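Local coordinates for protein MAU2 chromatid cohesion factor homolog (Saccharomyces cerevisiae, PDB 4XDN) that takes part in sister chromatid cohesion, forming with SCC2 the complex required for cohesin to associate with chromosomes, at residues F282-E293 and F315-L324. Residues are numbered along the deposited sequence; the frame is centred on the assembly and turned at random.
Sequences FDTNKQSLVTNE and FHYKELKNIL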
loop_
_atom_site.group_PDB
_atom_site.type_symbol
_atom_site.label_atom_id
_atom_site.label_comp_id
_atom_site.label_asym_id
_atom_site.label_seq_id
_atom_site.Cartn_x
_atom_site.Cartn_y
_atom_site.Cartn_z
ATOM N N PHE A 282 21.412 3.801 8.251
ATOM C CA PHE A 282 21.237 5.161 8.747
ATOM C C PHE A 282 22.535 5.728 9.310
ATOM O O PHE A 282 22.842 6.902 9.109
ATOM C CB PHE A 282 20.148 5.201 9.823
ATOM C CG PHE A 282 18.747 5.051 9.291
ATOM C CD1 PHE A 282 18.379 5.623 8.084
ATOM C CD2 PHE A 282 17.794 4.343 10.004
ATOM C CE1 PHE A 282 17.093 5.487 7.600
ATOM C CE2 PHE A 282 16.506 4.204 9.524
ATOM C CZ PHE A 282 16.156 4.776 8.320
ATOM N N ASP A 283 23.294 4.894 10.012
ATOM C CA ASP A 283 24.538 5.336 10.634
ATOM C C ASP A 283 25.538 5.861 9.609
ATOM O O ASP A 283 26.332 6.752 9.909
ATOM C CB ASP A 283 25.181 4.192 11.425
ATOM C CG ASP A 283 24.437 3.871 12.706
ATOM O OD1 ASP A 283 23.658 4.725 13.180
ATOM O OD2 ASP A 283 24.643 2.765 13.246
ATOM N N THR A 284 25.488 5.311 8.400
ATOM C CA THR A 284 26.504 5.588 7.386
ATOM C C THR A 284 25.983 6.397 6.200
ATOM O O THR A 284 26.773 6.960 5.444
ATOM C CB THR A 284 27.104 4.275 6.850
ATOM O OG1 THR A 284 26.067 3.470 6.276
ATOM C CG2 THR A 284 27.776 3.498 7.974
ATOM N N ASN A 285 24.662 6.458 6.039
ATOM C CA ASN A 285 24.060 7.094 4.867
ATOM C C ASN A 285 22.994 8.133 5.207
ATOM O O ASN A 285 22.325 8.653 4.313
ATOM C CB ASN A 285 23.456 6.028 3.953
ATOM C CG ASN A 285 24.495 5.062 3.422
ATOM O OD1 ASN A 285 24.775 4.031 4.034
ATOM N ND2 ASN A 285 25.077 5.393 2.276
ATOM N N LYS A 286 22.833 8.433 6.493
ATOM C CA LYS A 286 21.906 9.477 6.919
ATOM C C LYS A 286 22.237 10.797 6.234
ATOM O O LYS A 286 21.375 11.417 5.613
ATOM C CB LYS A 286 21.945 9.650 8.441
ATOM C CG LYS A 286 21.393 10.983 8.938
ATOM C CD LYS A 286 21.225 10.993 10.451
ATOM C CE LYS A 286 20.709 12.339 10.947
ATOM N NZ LYS A 286 20.186 12.272 12.341
ATOM N N GLN A 287 23.495 11.212 6.350
ATOM C CA GLN A 287 23.951 12.476 5.784
ATOM C C GLN A 287 23.688 12.547 4.284
ATOM O O GLN A 287 23.320 13.599 3.764
ATOM C CB GLN A 287 25.446 12.686 6.070
ATOM C CG GLN A 287 26.403 11.797 5.272
ATOM C CD GLN A 287 26.235 10.318 5.569
ATOM O OE1 GLN A 287 25.816 9.934 6.663
ATOM N NE2 GLN A 287 26.564 9.478 4.592
ATOM N N SER A 288 23.867 11.424 3.594
ATOM C CA SER A 288 23.649 11.373 2.151
ATOM C C SER A 288 22.204 11.709 1.807
ATOM O O SER A 288 21.940 12.441 0.858
ATOM C CB SER A 288 24.010 9.994 1.595
ATOM O OG SER A 288 25.412 9.799 1.574
ATOM N N LEU A 289 21.272 11.171 2.587
ATOM C CA LEU A 289 19.853 11.409 2.351
ATOM C C LEU A 289 19.462 12.842 2.689
ATOM O O LEU A 289 18.622 13.437 2.014
ATOM C CB LEU A 289 19.006 10.434 3.171
ATOM C CG LEU A 289 19.180 8.949 2.842
ATOM C CD1 LEU A 289 18.349 8.101 3.792
ATOM C CD2 LEU A 289 18.804 8.657 1.396
ATOM N N VAL A 290 20.071 13.394 3.734
ATOM C CA VAL A 290 19.742 14.741 4.189
ATOM C C VAL A 290 20.276 15.796 3.220
ATOM O O VAL A 290 19.564 16.739 2.871
ATOM C CB VAL A 290 20.301 15.005 5.608
ATOM C CG1 VAL A 290 20.078 16.458 6.027
ATOM C CG2 VAL A 290 19.649 14.065 6.613
ATOM N N THR A 291 21.524 15.637 2.788
ATOM C CA THR A 291 22.136 16.590 1.864
ATOM C C THR A 291 21.527 16.483 0.468
ATOM O O THR A 291 21.524 17.452 -0.293
ATOM C CB THR A 291 23.663 16.383 1.758
ATOM O OG1 THR A 291 23.943 15.040 1.343
ATOM C CG2 THR A 291 24.342 16.654 3.093
ATOM N N ASN A 292 21.012 15.302 0.141
ATOM C CA ASN A 292 20.418 15.048 -1.168
ATOM C C ASN A 292 18.910 15.303 -1.174
ATOM O O ASN A 292 18.254 15.176 -2.208
ATOM C CB ASN A 292 20.711 13.607 -1.600
ATOM C CG ASN A 292 20.227 13.305 -3.004
ATOM O OD1 ASN A 292 19.205 12.641 -3.190
ATOM N ND2 ASN A 292 20.954 13.796 -4.002
ATOM N N GLU A 293 18.367 15.676 -0.019
ATOM C CA GLU A 293 16.928 15.868 0.121
ATOM C C GLU A 293 16.389 16.908 -0.861
ATOM O O GLU A 293 16.865 18.044 -0.904
ATOM C CB GLU A 293 16.586 16.276 1.554
ATOM C CG GLU A 293 15.099 16.520 1.780
ATOM C CD GLU A 293 14.672 16.336 3.227
ATOM O OE1 GLU A 293 13.467 16.504 3.510
ATOM O OE2 GLU A 293 15.530 16.023 4.079
ATOM N N PHE A 315 12.928 8.598 0.383
ATOM C CA PHE A 315 14.193 9.253 0.055
ATOM C C PHE A 315 14.585 10.319 1.079
ATOM O O PHE A 315 15.755 10.689 1.172
ATOM C CB PHE A 315 14.118 9.881 -1.340
ATOM C CG PHE A 315 14.068 8.876 -2.467
ATOM C CD1 PHE A 315 14.003 7.513 -2.213
ATOM C CD2 PHE A 315 14.096 9.303 -3.784
ATOM C CE1 PHE A 315 13.959 6.599 -3.251
ATOM C CE2 PHE A 315 14.054 8.395 -4.825
ATOM C CZ PHE A 315 13.986 7.040 -4.558
ATOM N N HIS A 316 13.611 10.813 1.837
ATOM C CA HIS A 316 13.883 11.782 2.897
ATOM C C HIS A 316 14.058 11.066 4.236
ATOM O O HIS A 316 13.255 10.206 4.600
ATOM C CB HIS A 316 12.758 12.816 2.986
ATOM C CG HIS A 316 12.574 13.619 1.736
ATOM N ND1 HIS A 316 13.249 13.343 0.565
ATOM C CD2 HIS A 316 11.792 14.693 1.472
ATOM C CE1 HIS A 316 12.890 14.209 -0.364
ATOM N NE2 HIS A 316 12.005 15.040 0.161
ATOM N N TYR A 317 15.106 11.434 4.967
ATOM C CA TYR A 317 15.491 10.723 6.185
ATOM C C TYR A 317 14.399 10.705 7.259
ATOM O O TYR A 317 14.093 9.649 7.810
ATOM C CB TYR A 317 16.766 11.337 6.769
ATOM C CG TYR A 317 17.195 10.703 8.074
ATOM C CD1 TYR A 317 17.559 9.365 8.130
ATOM C CD2 TYR A 317 17.240 11.445 9.247
ATOM C CE1 TYR A 317 17.951 8.781 9.319
ATOM C CE2 TYR A 317 17.633 10.869 10.442
ATOM C CZ TYR A 317 17.986 9.537 10.472
ATOM O OH TYR A 317 18.379 8.958 11.657
ATOM N N LYS A 318 13.823 11.865 7.560
ATOM C CA LYS A 318 12.778 11.946 8.577
ATOM C C LYS A 318 11.549 11.138 8.175
ATOM O O LYS A 318 10.986 10.405 8.989
ATOM C CB LYS A 318 12.376 13.399 8.833
ATOM C CG LYS A 318 13.344 14.173 9.712
ATOM C CD LYS A 318 12.611 15.227 10.531
ATOM C CE LYS A 318 13.569 16.072 11.360
ATOM N NZ LYS A 318 14.402 16.968 10.509
ATOM N N GLU A 319 11.135 11.279 6.920
ATOM C CA GLU A 319 9.969 10.565 6.420
ATOM C C GLU A 319 10.200 9.061 6.460
ATOM O O GLU A 319 9.289 8.291 6.757
ATOM C CB GLU A 319 9.634 10.996 4.989
ATOM C CG GLU A 319 8.973 12.366 4.866
ATOM C CD GLU A 319 9.959 13.512 4.970
ATOM O OE1 GLU A 319 11.076 13.300 5.486
ATOM O OE2 GLU A 319 9.615 14.629 4.530
ATOM N N LEU A 320 11.428 8.648 6.165
ATOM C CA LEU A 320 11.758 7.232 6.085
ATOM C C LEU A 320 11.675 6.557 7.452
ATOM O O LEU A 320 11.082 5.487 7.584
ATOM C CB LEU A 320 13.155 7.046 5.488
ATOM C CG LEU A 320 13.656 5.605 5.380
ATOM C CD1 LEU A 320 12.686 4.737 4.597
ATOM C CD2 LEU A 320 15.024 5.581 4.734
ATOM N N LYS A 321 12.274 7.181 8.462
ATOM C CA LYS A 321 12.228 6.639 9.814
ATOM C C LYS A 321 10.789 6.555 10.302
ATOM O O LYS A 321 10.409 5.600 10.978
ATOM C CB LYS A 321 13.059 7.492 10.773
ATOM C CG LYS A 321 14.558 7.261 10.660
ATOM C CD LYS A 321 15.307 7.703 11.912
ATOM C CE LYS A 321 15.032 6.798 13.111
ATOM N NZ LYS A 321 15.362 5.367 12.838
ATOM N N ASN A 322 9.992 7.559 9.946
ATOM C CA ASN A 322 8.578 7.583 10.300
ATOM C C ASN A 322 7.849 6.363 9.733
ATOM O O ASN A 322 7.052 5.732 10.427
ATOM C CB ASN A 322 7.928 8.872 9.794
ATOM C CG ASN A 322 6.554 9.115 10.394
ATOM O OD1 ASN A 322 6.357 8.987 11.605
ATOM N ND2 ASN A 322 5.594 9.468 9.545
ATOM N N ILE A 323 8.135 6.036 8.474
ATOM C CA ILE A 323 7.559 4.860 7.825
ATOM C C ILE A 323 8.037 3.585 8.515
ATOM O O ILE A 323 7.245 2.687 8.792
ATOM C CB ILE A 323 7.931 4.791 6.320
ATOM C CG1 ILE A 323 7.315 5.963 5.544
ATOM C CG2 ILE A 323 7.486 3.460 5.701
ATOM C CD1 ILE A 323 5.796 5.931 5.428
ATOM N N LEU A 324 9.337 3.510 8.780
ATOM C CA LEU A 324 9.924 2.326 9.399
ATOM C C LEU A 324 9.336 2.081 10.781
ATOM O O LEU A 324 9.119 0.937 11.181
ATOM C CB LEU A 324 11.444 2.467 9.496
ATOM C CG LEU A 324 12.171 1.358 10.260
ATOM C CD1 LEU A 324 11.870 -0.016 9.665
ATOM C CD2 LEU A 324 13.667 1.619 10.275
HETATM O O HOH W 1 14.611 14.561 6.385
#
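Helix segments 282-291 and 317-324 pack with their axes 10.2 Å apart at closest approach and their directions 124° apart, with L289 and Y317 facing each other in register. Y317 is a knob among F282, K286, L289 and V290. Its CG lies anti to the backbone N (chi1 177°), which sends the ring out between these residues. The ring edge points at the F282 face in an offset edge-to-face pair, planes at 82°. F282 CD1 comes within 3.4 Å of Y317 CE1. The extended chain of K286 lies over one face of Y317, with K286 CG 3.9 Å from the ring centroid. Replacing Y317 by an alanine would probably leave the K286 methylenes without a face to lie on and open a gap beside F282. F282 in turn is a knob among Y317, L320, K321 and L324. L320 CD2 meets its ring edge, 3.5 Å from F282 CE1. K321 CG makes an off-centre CH-pi contact with this ring. At H316, the N-cap of helix 317-331, E293 CG sits over the ring centre, 3.6 Å from the centroid. A water donates to E293 OE2 and accepts from K318 N in the first turn. F278 also meets the F282 ring, and L320 reaches A254 on helix 250-266. The arrangement is mutual knobs-into-holes packing between helices joined through a two-stranded antiparallel hairpin in this largely helical SCC4/mau-2 family protein.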